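Local structure of hyaluronidase (Thermobaculum terrenum, 5DIY) at residues E11-K16 against Y224-G229. The protein probably removes O-linked N-acetylglucosamine from proteins, as a family 84 glycoside hydrolase with hexosaminidase activity. Residues are numbered along the deposited sequence; the frame is centred on the assembly and turned at random.
Sequences EGFYGK and YPVNDG. With NAG (2-acetamido-2-deoxy-beta-D-glucopyranose), chain E.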
loop_
_atom_site.group_PDB
_atom_site.type_symbol
_atom_site.label_atom_id
_atom_site.label_comp_id
_atom_site.label_asym_id
_atom_site.label_seq_id
_atom_site.Cartn_x
_atom_site.Cartn_y
_atom_site.Cartn_z
ATOM N N GLU C 11 -4.099 2.538 -11.503
ATOM C CA GLU C 11 -2.882 1.742 -11.629
ATOM C C GLU C 11 -1.736 2.737 -11.787
ATOM O O GLU C 11 -1.324 3.033 -12.899
ATOM C CB GLU C 11 -2.954 0.756 -12.801
ATOM C CG GLU C 11 -1.730 -0.156 -12.855
ATOM C CD GLU C 11 -1.764 -1.198 -13.959
ATOM O OE1 GLU C 11 -2.831 -1.446 -14.564
ATOM O OE2 GLU C 11 -0.687 -1.783 -14.227
ATOM N N GLY C 12 -1.258 3.256 -10.655
ATOM C CA GLY C 12 -0.261 4.336 -10.611
ATOM C C GLY C 12 0.965 4.041 -9.763
ATOM O O GLY C 12 1.677 4.955 -9.345
ATOM N N PHE C 13 1.233 2.760 -9.542
ATOM C CA PHE C 13 2.309 2.330 -8.645
ATOM C C PHE C 13 3.612 2.131 -9.414
ATOM O O PHE C 13 3.608 2.082 -10.643
ATOM C CB PHE C 13 1.914 1.057 -7.874
ATOM C CG PHE C 13 1.417 -0.067 -8.747
ATOM C CD1 PHE C 13 2.300 -0.817 -9.515
ATOM C CD2 PHE C 13 0.060 -0.359 -8.818
ATOM C CE1 PHE C 13 1.840 -1.832 -10.334
ATOM C CE2 PHE C 13 -0.405 -1.376 -9.632
ATOM C CZ PHE C 13 0.484 -2.111 -10.391
ATOM N N TYR C 14 4.714 2.060 -8.671
ATOM C CA TYR C 14 6.003 1.597 -9.185
ATOM C C TYR C 14 6.046 0.076 -9.024
ATOM O O TYR C 14 5.352 -0.489 -8.171
ATOM C CB TYR C 14 7.175 2.217 -8.411
ATOM C CG TYR C 14 7.353 3.724 -8.549
ATOM C CD1 TYR C 14 6.614 4.612 -7.767
ATOM C CD2 TYR C 14 8.292 4.263 -9.441
ATOM C CE1 TYR C 14 6.788 5.991 -7.881
ATOM C CE2 TYR C 14 8.476 5.637 -9.561
ATOM C CZ TYR C 14 7.722 6.497 -8.784
ATOM O OH TYR C 14 7.907 7.859 -8.897
ATOM N N GLY C 15 6.903 -0.572 -9.803
ATOM C CA GLY C 15 6.978 -2.035 -9.861
ATOM C C GLY C 15 6.302 -2.612 -11.084
ATOM O O GLY C 15 5.862 -1.886 -11.968
ATOM N N LYS C 16 6.210 -3.936 -11.113
ATOM C CA LYS C 16 5.710 -4.688 -12.266
ATOM C C LYS C 16 4.270 -4.302 -12.595
ATOM O O LYS C 16 3.385 -4.513 -11.768
ATOM C CB LYS C 16 5.786 -6.195 -11.973
ATOM C CG LYS C 16 5.458 -7.101 -13.150
ATOM C CD LYS C 16 5.273 -8.536 -12.688
ATOM C CE LYS C 16 4.961 -9.455 -13.853
ATOM N NZ LYS C 16 3.676 -9.107 -14.514
ATOM N N TYR C 224 -3.352 3.501 -0.887
ATOM C CA TYR C 224 -3.585 2.258 -0.176
ATOM C C TYR C 224 -4.470 1.418 -1.114
ATOM O O TYR C 224 -5.442 1.965 -1.651
ATOM C CB TYR C 224 -4.286 2.497 1.177
ATOM C CG TYR C 224 -4.398 1.211 1.960
ATOM C CD1 TYR C 224 -3.324 0.746 2.735
ATOM C CD2 TYR C 224 -5.538 0.420 1.873
ATOM C CE1 TYR C 224 -3.405 -0.462 3.420
ATOM C CE2 TYR C 224 -5.631 -0.777 2.565
ATOM C CZ TYR C 224 -4.559 -1.218 3.329
ATOM O OH TYR C 224 -4.664 -2.413 3.990
ATOM N N PRO C 225 -4.178 0.125 -1.332
ATOM C CA PRO C 225 -3.183 -0.675 -0.601
ATOM C C PRO C 225 -1.727 -0.684 -1.115
ATOM O O PRO C 225 -0.950 -1.476 -0.609
ATOM C CB PRO C 225 -3.773 -2.095 -0.695
ATOM C CG PRO C 225 -4.532 -2.083 -1.969
ATOM C CD PRO C 225 -5.176 -0.730 -1.994
ATOM N N VAL C 226 -1.350 0.169 -2.072
ATOM C CA VAL C 226 0.026 0.152 -2.634
ATOM C C VAL C 226 1.118 -0.246 -1.659
ATOM O O VAL C 226 1.228 0.347 -0.592
ATOM C CB VAL C 226 0.561 1.511 -3.177
ATOM C CG1 VAL C 226 0.581 1.533 -4.676
ATOM C CG2 VAL C 226 -0.125 2.728 -2.568
ATOM N N ASN C 227 1.950 -1.197 -2.069
ATOM C CA ASN C 227 3.130 -1.591 -1.309
ATOM C C ASN C 227 4.378 -1.605 -2.202
ATOM O O ASN C 227 5.101 -2.584 -2.250
ATOM C CB ASN C 227 2.889 -2.936 -0.599
ATOM C CG ASN C 227 2.756 -4.122 -1.557
ATOM O OD1 ASN C 227 2.415 -3.974 -2.738
ATOM N ND2 ASN C 227 3.016 -5.320 -1.034
ATOM N N ASP C 228 4.616 -0.505 -2.915
ATOM C CA ASP C 228 5.797 -0.409 -3.786
ATOM C C ASP C 228 6.984 0.173 -3.034
ATOM O O ASP C 228 6.837 0.672 -1.910
ATOM C CB ASP C 228 5.504 0.364 -5.089
ATOM C CG ASP C 228 5.093 1.827 -4.870
ATOM O OD1 ASP C 228 5.272 2.383 -3.771
ATOM O OD2 ASP C 228 4.589 2.423 -5.849
ATOM N N GLY C 229 8.160 0.087 -3.652
ATOM C CA GLY C 229 9.391 0.610 -3.064
ATOM C C GLY C 229 9.690 -0.062 -1.740
ATOM O O GLY C 229 9.610 -1.282 -1.636
HETATM C C1 NAG E . 4.249 8.371 -4.921
HETATM C C2 NAG E . 3.691 8.213 -6.349
HETATM C C3 NAG E . 3.008 6.868 -6.613
HETATM C C4 NAG E . 3.551 5.803 -5.675
HETATM C C5 NAG E . 3.223 6.206 -4.247
HETATM C C6 NAG E . 3.738 5.200 -3.205
HETATM C C7 NAG E . 1.704 9.663 -6.070
HETATM C C8 NAG E . 0.973 10.846 -6.641
HETATM N N2 NAG E . 2.826 9.331 -6.712
HETATM O O3 NAG E . 3.227 6.496 -7.978
HETATM O O4 NAG E . 2.925 4.547 -5.939
HETATM O O5 NAG E . 3.661 7.529 -3.922
HETATM O O6 NAG E . 5.136 4.941 -3.355
HETATM O O7 NAG E . 1.293 9.066 -5.083
#
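The carboxylate of D228 joins the loop 11-16 to the sugar NAG. D228 OD2 takes the backbone N-H of Y14 at 2.8 Å, nearly straight at 166°, on the anti side and somewhat out of the carboxylate plane. The same D228 OD2 accepts NAG O4 at 2.7 Å. D228 OD1 accepts NAG O6 at 2.6 Å, so three bonds fix the rotation of the group. A chi1 of 62° puts CG of D228 between its own backbone N and carbonyl carbon and brings the carboxylate up to Y14 and the sugar; chi2 then sets which oxygen meets which partner. Without the carboxylate, as with an alanine here, NAG O4 and O6 and the Y14 N-H would probably lose their acceptor. D228 OD2 also lies at the edge of the Y14 ring, 3.5 Å from Y14 CD1. Y14 OH bonds N120, the engineered replacement for the predicted proton donor. Nearby, V226 CG1 packs on F13 CB at 3.5 Å, while the F13 ring turns off to meet W18. The carbonyl O of G12 accepts NAG O3. K43 and D119 bind the sugar too. The two loops follow strands 6-11 and 218-222 of the closed eight-stranded TIM barrel, whose C-terminal strand ends carry the GH84 active site.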